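Local structure of alginase (Pseudoalteromonas, 4Q8K) at residues T211-M216 / G282-L287; I223-H228 / S315-G320; L323-P328 / K344-D349. The protein cleaves the polysaccharide alginate as a member of polysaccharide lyase family 18, probably by the beta-elimination common to alginate lyases. All coordinates share one frame; numbering follows the deposited sequence.

Contact 1: residues T211-M216 / G282-L287; sequences TVKVEM and GETFNL
Val212 and Phe285 face each other as an antiparallel hydrogen-bonded pair, and the backbone does most of the joining. Val212 N gives a nearly straight bond to Phe285 O (2.7 Å), and Phe285 N returns one to Val212 O. Val214 N binds Glu283 O and Gly282 N binds Val214 O, so the pairing runs on into the turn. Gly282 suits that turn because its positive phi of 103° would press a side chain against the preceding carbonyl oxygen.

Apolar contacts gather on the side of Val212 and Phe285. Val212 CB lies over one face of the Phe285 ring, 4.2 Å from its centroid, a CH-pi contact, while Val214 CG2 sits at the ring's edge, 4.2 Å from CE1. A beta-branched valine suits the extended strand and sets its branch point against the ring alongside.

The other side is more polar. Thr211 CG2 and Thr284 CG2 press together at 3.4 Å, a tight methyl contact, while water bridges Thr211 OG1 and Asn286 OD1. The extended chain of Lys213 runs past Thr284 OG1, and CE reaches 3.5 Å from Gly282 O. Asn286 ND2 turns to Glu209.

Side chains that alternate along each strand, apolar ones turned inward and polar ones outward, are characteristic of a beta-sandwich: strands 204-216 and 284-292 are neighbours in one sheet of the jelly roll, and their apolar side packs on strand 221-228.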
# COMPACT_ATOMS: atom_id res chain seq x y z
N THR A 211 -12.73 -3.14 2.23
CA THR A 211 -12.95 -4.27 1.34
C THR A 211 -12.18 -3.95 0.06
O THR A 211 -12.43 -2.93 -0.60
CB THR A 211 -14.45 -4.44 1.05
OG1 THR A 211 -15.12 -4.83 2.26
CG2 THR A 211 -14.70 -5.49 -0.02
N VAL A 212 -11.22 -4.81 -0.27
CA VAL A 212 -10.26 -4.52 -1.33
C VAL A 212 -10.35 -5.51 -2.48
O VAL A 212 -10.12 -6.71 -2.31
CB VAL A 212 -8.80 -4.55 -0.79
CG1 VAL A 212 -7.82 -4.15 -1.90
CG2 VAL A 212 -8.64 -3.64 0.41
N LYS A 213 -10.66 -4.99 -3.67
CA LYS A 213 -10.63 -5.81 -4.88
C LYS A 213 -9.40 -5.43 -5.69
O LYS A 213 -9.09 -4.25 -5.84
CB LYS A 213 -11.91 -5.62 -5.69
CG LYS A 213 -11.96 -6.39 -7.00
CD LYS A 213 -13.27 -6.12 -7.75
CE LYS A 213 -13.27 -6.76 -9.14
NZ LYS A 213 -14.56 -6.58 -9.87
N VAL A 214 -8.67 -6.42 -6.19
CA VAL A 214 -7.46 -6.13 -6.94
C VAL A 214 -7.54 -6.77 -8.32
O VAL A 214 -7.82 -7.96 -8.44
CB VAL A 214 -6.18 -6.63 -6.21
CG1 VAL A 214 -4.95 -6.30 -7.02
CG2 VAL A 214 -6.08 -6.01 -4.81
N GLU A 215 -7.34 -5.96 -9.35
CA GLU A 215 -7.26 -6.46 -10.72
C GLU A 215 -5.92 -5.99 -11.26
O GLU A 215 -5.66 -4.79 -11.33
CB GLU A 215 -8.39 -5.89 -11.57
CG GLU A 215 -9.79 -6.27 -11.10
CD GLU A 215 -10.85 -5.39 -11.73
OE1 GLU A 215 -11.34 -5.74 -12.83
OE2 GLU A 215 -11.19 -4.34 -11.15
N MET A 216 -5.05 -6.94 -11.62
CA MET A 216 -3.69 -6.58 -12.01
C MET A 216 -3.06 -7.64 -12.90
O MET A 216 -3.27 -8.83 -12.71
CB MET A 216 -2.82 -6.36 -10.77
CG MET A 216 -1.37 -5.98 -11.06
SD MET A 216 -0.55 -5.06 -9.73
CE MET A 216 -0.74 -6.18 -8.34
N GLY A 282 -9.13 -9.88 -9.83
CA GLY A 282 -10.58 -9.82 -9.83
C GLY A 282 -11.19 -10.24 -8.50
O GLY A 282 -12.37 -10.02 -8.25
N GLU A 283 -10.39 -10.87 -7.65
CA GLU A 283 -10.89 -11.31 -6.35
C GLU A 283 -10.87 -10.17 -5.33
O GLU A 283 -10.26 -9.13 -5.57
CB GLU A 283 -10.12 -12.53 -5.86
CG GLU A 283 -10.47 -13.79 -6.64
CD GLU A 283 -9.85 -15.04 -6.04
OE1 GLU A 283 -10.52 -16.10 -6.07
OE2 GLU A 283 -8.70 -14.97 -5.55
N THR A 284 -11.53 -10.39 -4.19
CA THR A 284 -11.69 -9.35 -3.18
C THR A 284 -11.38 -9.93 -1.81
O THR A 284 -11.67 -11.09 -1.55
CB THR A 284 -13.14 -8.80 -3.18
OG1 THR A 284 -13.45 -8.26 -4.47
CG2 THR A 284 -13.32 -7.73 -2.11
N PHE A 285 -10.76 -9.12 -0.95
CA PHE A 285 -10.50 -9.55 0.43
C PHE A 285 -10.74 -8.39 1.39
O PHE A 285 -10.92 -7.25 0.96
CB PHE A 285 -9.08 -10.10 0.58
CG PHE A 285 -7.99 -9.07 0.39
CD1 PHE A 285 -7.51 -8.75 -0.87
CD2 PHE A 285 -7.40 -8.45 1.49
CE1 PHE A 285 -6.49 -7.81 -1.03
CE2 PHE A 285 -6.39 -7.52 1.34
CZ PHE A 285 -5.93 -7.20 0.08
N ASN A 286 -10.76 -8.69 2.68
CA ASN A 286 -10.93 -7.67 3.69
C ASN A 286 -9.60 -7.32 4.34
O ASN A 286 -8.84 -8.20 4.73
CB ASN A 286 -11.92 -8.13 4.76
CG ASN A 286 -12.42 -6.99 5.63
OD1 ASN A 286 -13.29 -6.22 5.22
ND2 ASN A 286 -11.88 -6.89 6.84
N LEU A 287 -9.33 -6.02 4.44
CA LEU A 287 -8.09 -5.54 5.04
C LEU A 287 -8.37 -4.72 6.29
O LEU A 287 -9.16 -3.77 6.25
CB LEU A 287 -7.30 -4.69 4.04
CG LEU A 287 -5.99 -4.09 4.56
CD1 LEU A 287 -4.97 -5.17 4.89
CD2 LEU A 287 -5.41 -3.12 3.53
O HOH W 1 -14.43 -3.60 4.91
O HOH W 2 -14.05 -9.46 -10.22

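Contact 2: residues I223-H228 / S315-G320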
# COMPACT_ATOMS: atom_id res chain seq x y z
N ILE A 223 2.08 -1.80 -3.26
CA ILE A 223 1.85 -1.57 -1.83
C ILE A 223 0.51 -0.85 -1.69
O ILE A 223 0.31 0.21 -2.29
CB ILE A 223 3.00 -0.74 -1.19
CG1 ILE A 223 4.33 -1.49 -1.29
CG2 ILE A 223 2.69 -0.42 0.29
CD1 ILE A 223 5.51 -0.64 -0.88
N ILE A 224 -0.41 -1.43 -0.91
CA ILE A 224 -1.78 -0.90 -0.85
C ILE A 224 -2.07 -0.18 0.47
O ILE A 224 -3.10 0.46 0.61
CB ILE A 224 -2.87 -1.99 -1.09
CG1 ILE A 224 -2.85 -3.06 0.01
CG2 ILE A 224 -2.72 -2.65 -2.47
CD1 ILE A 224 -4.02 -4.01 -0.08
N SER A 225 -1.16 -0.31 1.42
CA SER A 225 -1.25 0.46 2.66
C SER A 225 0.10 0.46 3.36
O SER A 225 0.84 -0.51 3.30
CB SER A 225 -2.38 -0.07 3.57
OG SER A 225 -2.00 -1.27 4.22
N GLN A 226 0.44 1.56 4.02
CA GLN A 226 1.71 1.63 4.72
C GLN A 226 1.76 2.73 5.76
O GLN A 226 1.11 3.77 5.62
CB GLN A 226 2.87 1.81 3.74
CG GLN A 226 2.79 3.07 2.93
CD GLN A 226 4.00 3.22 2.04
OE1 GLN A 226 5.11 3.44 2.51
NE2 GLN A 226 3.78 3.10 0.74
N HIS A 227 2.54 2.48 6.81
CA HIS A 227 2.94 3.55 7.71
C HIS A 227 4.32 3.99 7.24
O HIS A 227 5.24 3.19 7.14
CB HIS A 227 2.97 3.07 9.16
CG HIS A 227 1.60 2.96 9.78
ND1 HIS A 227 0.88 1.78 9.79
CD2 HIS A 227 0.82 3.89 10.38
CE1 HIS A 227 -0.28 1.99 10.38
NE2 HIS A 227 -0.35 3.26 10.75
N HIS A 228 4.44 5.27 6.92
CA HIS A 228 5.68 5.81 6.39
C HIS A 228 6.41 6.57 7.50
O HIS A 228 5.76 7.20 8.36
CB HIS A 228 5.35 6.74 5.23
CG HIS A 228 6.53 7.14 4.40
ND1 HIS A 228 6.73 6.67 3.12
CD2 HIS A 228 7.55 7.99 4.66
CE1 HIS A 228 7.83 7.21 2.63
NE2 HIS A 228 8.35 8.01 3.54
N SER A 315 5.25 10.06 11.92
CA SER A 315 4.81 8.94 11.11
C SER A 315 3.51 9.26 10.39
O SER A 315 2.77 10.15 10.80
CB SER A 315 4.61 7.71 11.99
OG SER A 315 3.53 7.89 12.89
N TYR A 316 3.23 8.53 9.32
CA TYR A 316 1.98 8.75 8.61
C TYR A 316 1.50 7.55 7.82
O TYR A 316 2.29 6.86 7.18
CB TYR A 316 2.03 10.01 7.74
CG TYR A 316 3.06 10.08 6.63
CD1 TYR A 316 4.42 10.19 6.91
CD2 TYR A 316 2.67 10.08 5.29
CE1 TYR A 316 5.36 10.29 5.88
CE2 TYR A 316 3.60 10.19 4.27
CZ TYR A 316 4.94 10.29 4.58
OH TYR A 316 5.88 10.39 3.57
N PHE A 317 0.20 7.31 7.91
CA PHE A 317 -0.45 6.22 7.21
C PHE A 317 -0.78 6.64 5.78
O PHE A 317 -1.17 7.78 5.53
CB PHE A 317 -1.73 5.83 7.94
CG PHE A 317 -2.43 4.64 7.34
CD1 PHE A 317 -1.86 3.38 7.43
CD2 PHE A 317 -3.66 4.77 6.73
CE1 PHE A 317 -2.49 2.27 6.89
CE2 PHE A 317 -4.30 3.68 6.18
CZ PHE A 317 -3.72 2.42 6.27
N LYS A 318 -0.62 5.70 4.85
CA LYS A 318 -1.04 5.89 3.46
C LYS A 318 -1.76 4.66 2.97
O LYS A 318 -1.53 3.55 3.46
CB LYS A 318 0.17 6.15 2.55
CG LYS A 318 1.23 7.05 3.13
CD LYS A 318 2.21 7.52 2.07
CE LYS A 318 3.08 6.39 1.54
NZ LYS A 318 4.01 6.90 0.47
N PHE A 319 -2.62 4.83 1.97
CA PHE A 319 -3.27 3.67 1.37
C PHE A 319 -3.67 4.00 -0.05
O PHE A 319 -3.83 5.17 -0.40
CB PHE A 319 -4.48 3.24 2.21
CG PHE A 319 -5.61 4.22 2.17
CD1 PHE A 319 -5.62 5.30 3.04
CD2 PHE A 319 -6.65 4.06 1.29
CE1 PHE A 319 -6.67 6.22 3.01
CE2 PHE A 319 -7.70 4.97 1.26
CZ PHE A 319 -7.70 6.05 2.12
N GLY A 320 -3.82 2.96 -0.87
CA GLY A 320 -4.16 3.11 -2.28
C GLY A 320 -3.45 2.06 -3.11
O GLY A 320 -3.51 0.86 -2.83
O HOH W 3 6.48 5.57 0.00
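His228 is most enclosed by this pairing, and Tyr316 provides much of its cover. The two side chains lie alongside each other, pointing the same way, their ring planes 38° apart. His228 CB stands over the face of the phenol, 3.7 Å from its centroid, while Tyr316 OH reaches over one face of the imidazole, 3.1 Å from His228 CD2. Their backbones form a hydrogen-bonded pair, His228 N to Tyr316 O at 2.7 Å with Tyr316 N answering to His228 O. Arg198 makes a cation-pi contact with the phenol.

The pairing joins strands 221-228 and 316-319 of the curved sheet of the jelly roll. His228, Tyr316, Lys318 and Gln226 share one face, which probably lines the substrate cleft, as in related alginate lyases; a sulfate ion, probably from the crystallisation liquor, comes within about 3 Å (nearest atoms) of the His228 side chain. The opposite face carries His227 and Phe317, with Phe317 CD1 3.6 Å from His227 CE1, over the imidazole.

A long chain with a charged end suits Lys318 to its place. A bend at chi3 (-68°) brings CE 3.3 Å from Gln226 CD, so that this last methylene lies against the amide. Lys318 NZ forms a salt bridge with Glu190 and gives a bond to a water that also accepts a weak hydrogen bond from His228 ND1, in the plane of the ring.

Contact 3: residues L323-P328 / K344-D349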
# COMPACT_ATOMS: atom_id res chain seq x y z
N LEU A 323 2.30 1.16 -7.25
CA LEU A 323 2.83 0.12 -8.13
C LEU A 323 4.36 0.16 -8.21
O LEU A 323 4.96 1.19 -8.54
CB LEU A 323 2.23 0.29 -9.53
CG LEU A 323 2.41 -0.83 -10.56
CD1 LEU A 323 1.68 -2.10 -10.13
CD2 LEU A 323 1.93 -0.35 -11.94
N GLN A 324 4.99 -0.98 -7.89
CA GLN A 324 6.43 -1.08 -7.73
C GLN A 324 7.08 -1.44 -9.06
O GLN A 324 6.66 -2.38 -9.72
CB GLN A 324 6.76 -2.17 -6.70
CG GLN A 324 6.12 -1.94 -5.33
CD GLN A 324 6.64 -0.67 -4.65
OE1 GLN A 324 5.90 0.31 -4.48
NE2 GLN A 324 7.91 -0.68 -4.26
N SER A 325 8.11 -0.68 -9.45
CA SER A 325 8.81 -0.96 -10.71
C SER A 325 9.91 -1.98 -10.44
O SER A 325 11.03 -1.61 -10.11
CB SER A 325 9.39 0.32 -11.31
OG SER A 325 9.95 0.07 -12.59
N GLN A 326 9.57 -3.26 -10.56
CA GLN A 326 10.47 -4.35 -10.17
C GLN A 326 10.19 -5.59 -11.02
O GLN A 326 9.04 -5.93 -11.31
CB GLN A 326 10.29 -4.66 -8.67
CG GLN A 326 11.36 -5.56 -8.07
CD GLN A 326 11.08 -5.88 -6.61
OE1 GLN A 326 12.00 -6.01 -5.80
NE2 GLN A 326 9.81 -6.00 -6.27
N ASP A 327 11.26 -6.26 -11.44
CA ASP A 327 11.14 -7.51 -12.18
C ASP A 327 10.66 -8.57 -11.18
O ASP A 327 11.25 -8.71 -10.12
CB ASP A 327 12.49 -7.91 -12.74
CG ASP A 327 12.40 -9.02 -13.77
OD1 ASP A 327 11.99 -10.15 -13.40
OD2 ASP A 327 12.73 -8.77 -14.95
N PRO A 328 9.59 -9.30 -11.52
CA PRO A 328 9.06 -10.29 -10.56
C PRO A 328 9.93 -11.55 -10.44
O PRO A 328 9.86 -12.23 -9.42
CB PRO A 328 7.69 -10.63 -11.14
CG PRO A 328 7.84 -10.40 -12.61
CD PRO A 328 8.74 -9.19 -12.71
N LYS A 344 7.24 4.52 -16.94
CA LYS A 344 6.45 4.21 -18.08
C LYS A 344 6.99 3.04 -18.86
O LYS A 344 6.30 2.14 -19.17
CB LYS A 344 6.40 5.41 -19.01
CG LYS A 344 5.48 5.18 -20.18
CD LYS A 344 5.50 6.33 -21.16
CE LYS A 344 4.48 6.08 -22.23
NZ LYS A 344 5.12 5.25 -23.25
N ASN A 345 8.25 3.12 -19.22
CA ASN A 345 8.90 2.09 -20.01
C ASN A 345 9.03 0.80 -19.23
O ASN A 345 8.83 -0.29 -19.77
CB ASN A 345 10.27 2.55 -20.49
CG ASN A 345 10.17 3.62 -21.57
OD1 ASN A 345 9.10 3.88 -22.11
ND2 ASN A 345 11.29 4.24 -21.89
N CYS A 346 9.36 0.91 -17.94
CA CYS A 346 9.44 -0.28 -17.10
C CYS A 346 8.13 -1.06 -17.08
O CYS A 346 8.12 -2.27 -17.30
CB CYS A 346 9.83 0.12 -15.68
SG CYS A 346 11.54 0.60 -15.52
N PHE A 347 7.01 -0.38 -16.83
CA PHE A 347 5.73 -1.07 -16.73
C PHE A 347 5.31 -1.67 -18.07
O PHE A 347 4.68 -2.72 -18.11
CB PHE A 347 4.65 -0.18 -16.11
CG PHE A 347 4.90 0.14 -14.66
CD1 PHE A 347 5.15 -0.88 -13.75
CD2 PHE A 347 4.92 1.46 -14.21
CE1 PHE A 347 5.39 -0.59 -12.42
CE2 PHE A 347 5.17 1.76 -12.89
CZ PHE A 347 5.40 0.73 -11.99
N GLU A 348 5.68 -1.01 -19.16
CA GLU A 348 5.43 -1.58 -20.47
C GLU A 348 6.18 -2.89 -20.64
O GLU A 348 5.59 -3.90 -21.03
CB GLU A 348 5.81 -0.58 -21.57
CG GLU A 348 4.80 0.53 -21.73
CD GLU A 348 5.23 1.56 -22.76
OE1 GLU A 348 4.41 2.43 -23.12
OE2 GLU A 348 6.39 1.49 -23.22
N ASP A 349 7.47 -2.87 -20.33
CA ASP A 349 8.34 -4.03 -20.51
C ASP A 349 7.97 -5.15 -19.54
O ASP A 349 8.11 -6.33 -19.86
CB ASP A 349 9.81 -3.63 -20.34
CG ASP A 349 10.31 -2.72 -21.46
OD1 ASP A 349 9.55 -2.42 -22.40
OD2 ASP A 349 11.49 -2.31 -21.40
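Helix 340-349, tied by a disulfide to the loop that precedes it, leans on the end of strand 321-324 where Phe347 meets Leu323. The two side chains approach tip to tip. Leu323 CD2 stands over one face of the phenyl ring, 3.6 Å from its centroid and 15° off the normal, a CH-pi contact. Leu323 CG, anti to the backbone N (chi1 -168°), is itself 3.5 Å from Phe347 CE1. A branched aliphatic and a flat ring suit this buried seam, and Trp187 adds a second aromatic ring against Phe347. At the ring's rim, Gln324 O lies in the plane, 3.5 Å from Phe347 CE1, where the slightly positive aromatic hydrogens are directed.

Beyond the strand the chain turns at Ser325, the centre of an inverse gamma turn. Ser325 OG packs on Cys346, 3.1 Å from its CB and 3.4 Å from its SG, while its hydrogen bond goes to Cys334 O. Because Cys346 SG is bonded to Cys334 SG, the small serine touches both halves of the cross-link.

Direct contact between the two segments thus rests on dispersion and weak aromatic electrostatics, while the disulfide supplies covalent restraint and Ser325 ties the strand's end to its Cys334 side.

How the contacts relate
Contact 2 is the most central; it and contact 3 are buried, the latter nearer the periphery, while contact 1 is partly open to solvent. Contacts 1 and 2 are both antiparallel strand pairings, but in the two opposed sheets; they meet in the core, where Ile224 CD1 packs 3.7 Å from Phe285 CZ. Contacts 2 and 3 share one sheet, since strands 221-228 and 321-324 are neighbours. Contact 3 touches contact 1 through Met216 SD and Leu323 CD1. Backbone hydrogen bonds dominate the first two, with charged and aromatic side chains added on contact 2's probable cleft face, whereas contact 3 joins strand to helix by side-chain packing beside a disulfide.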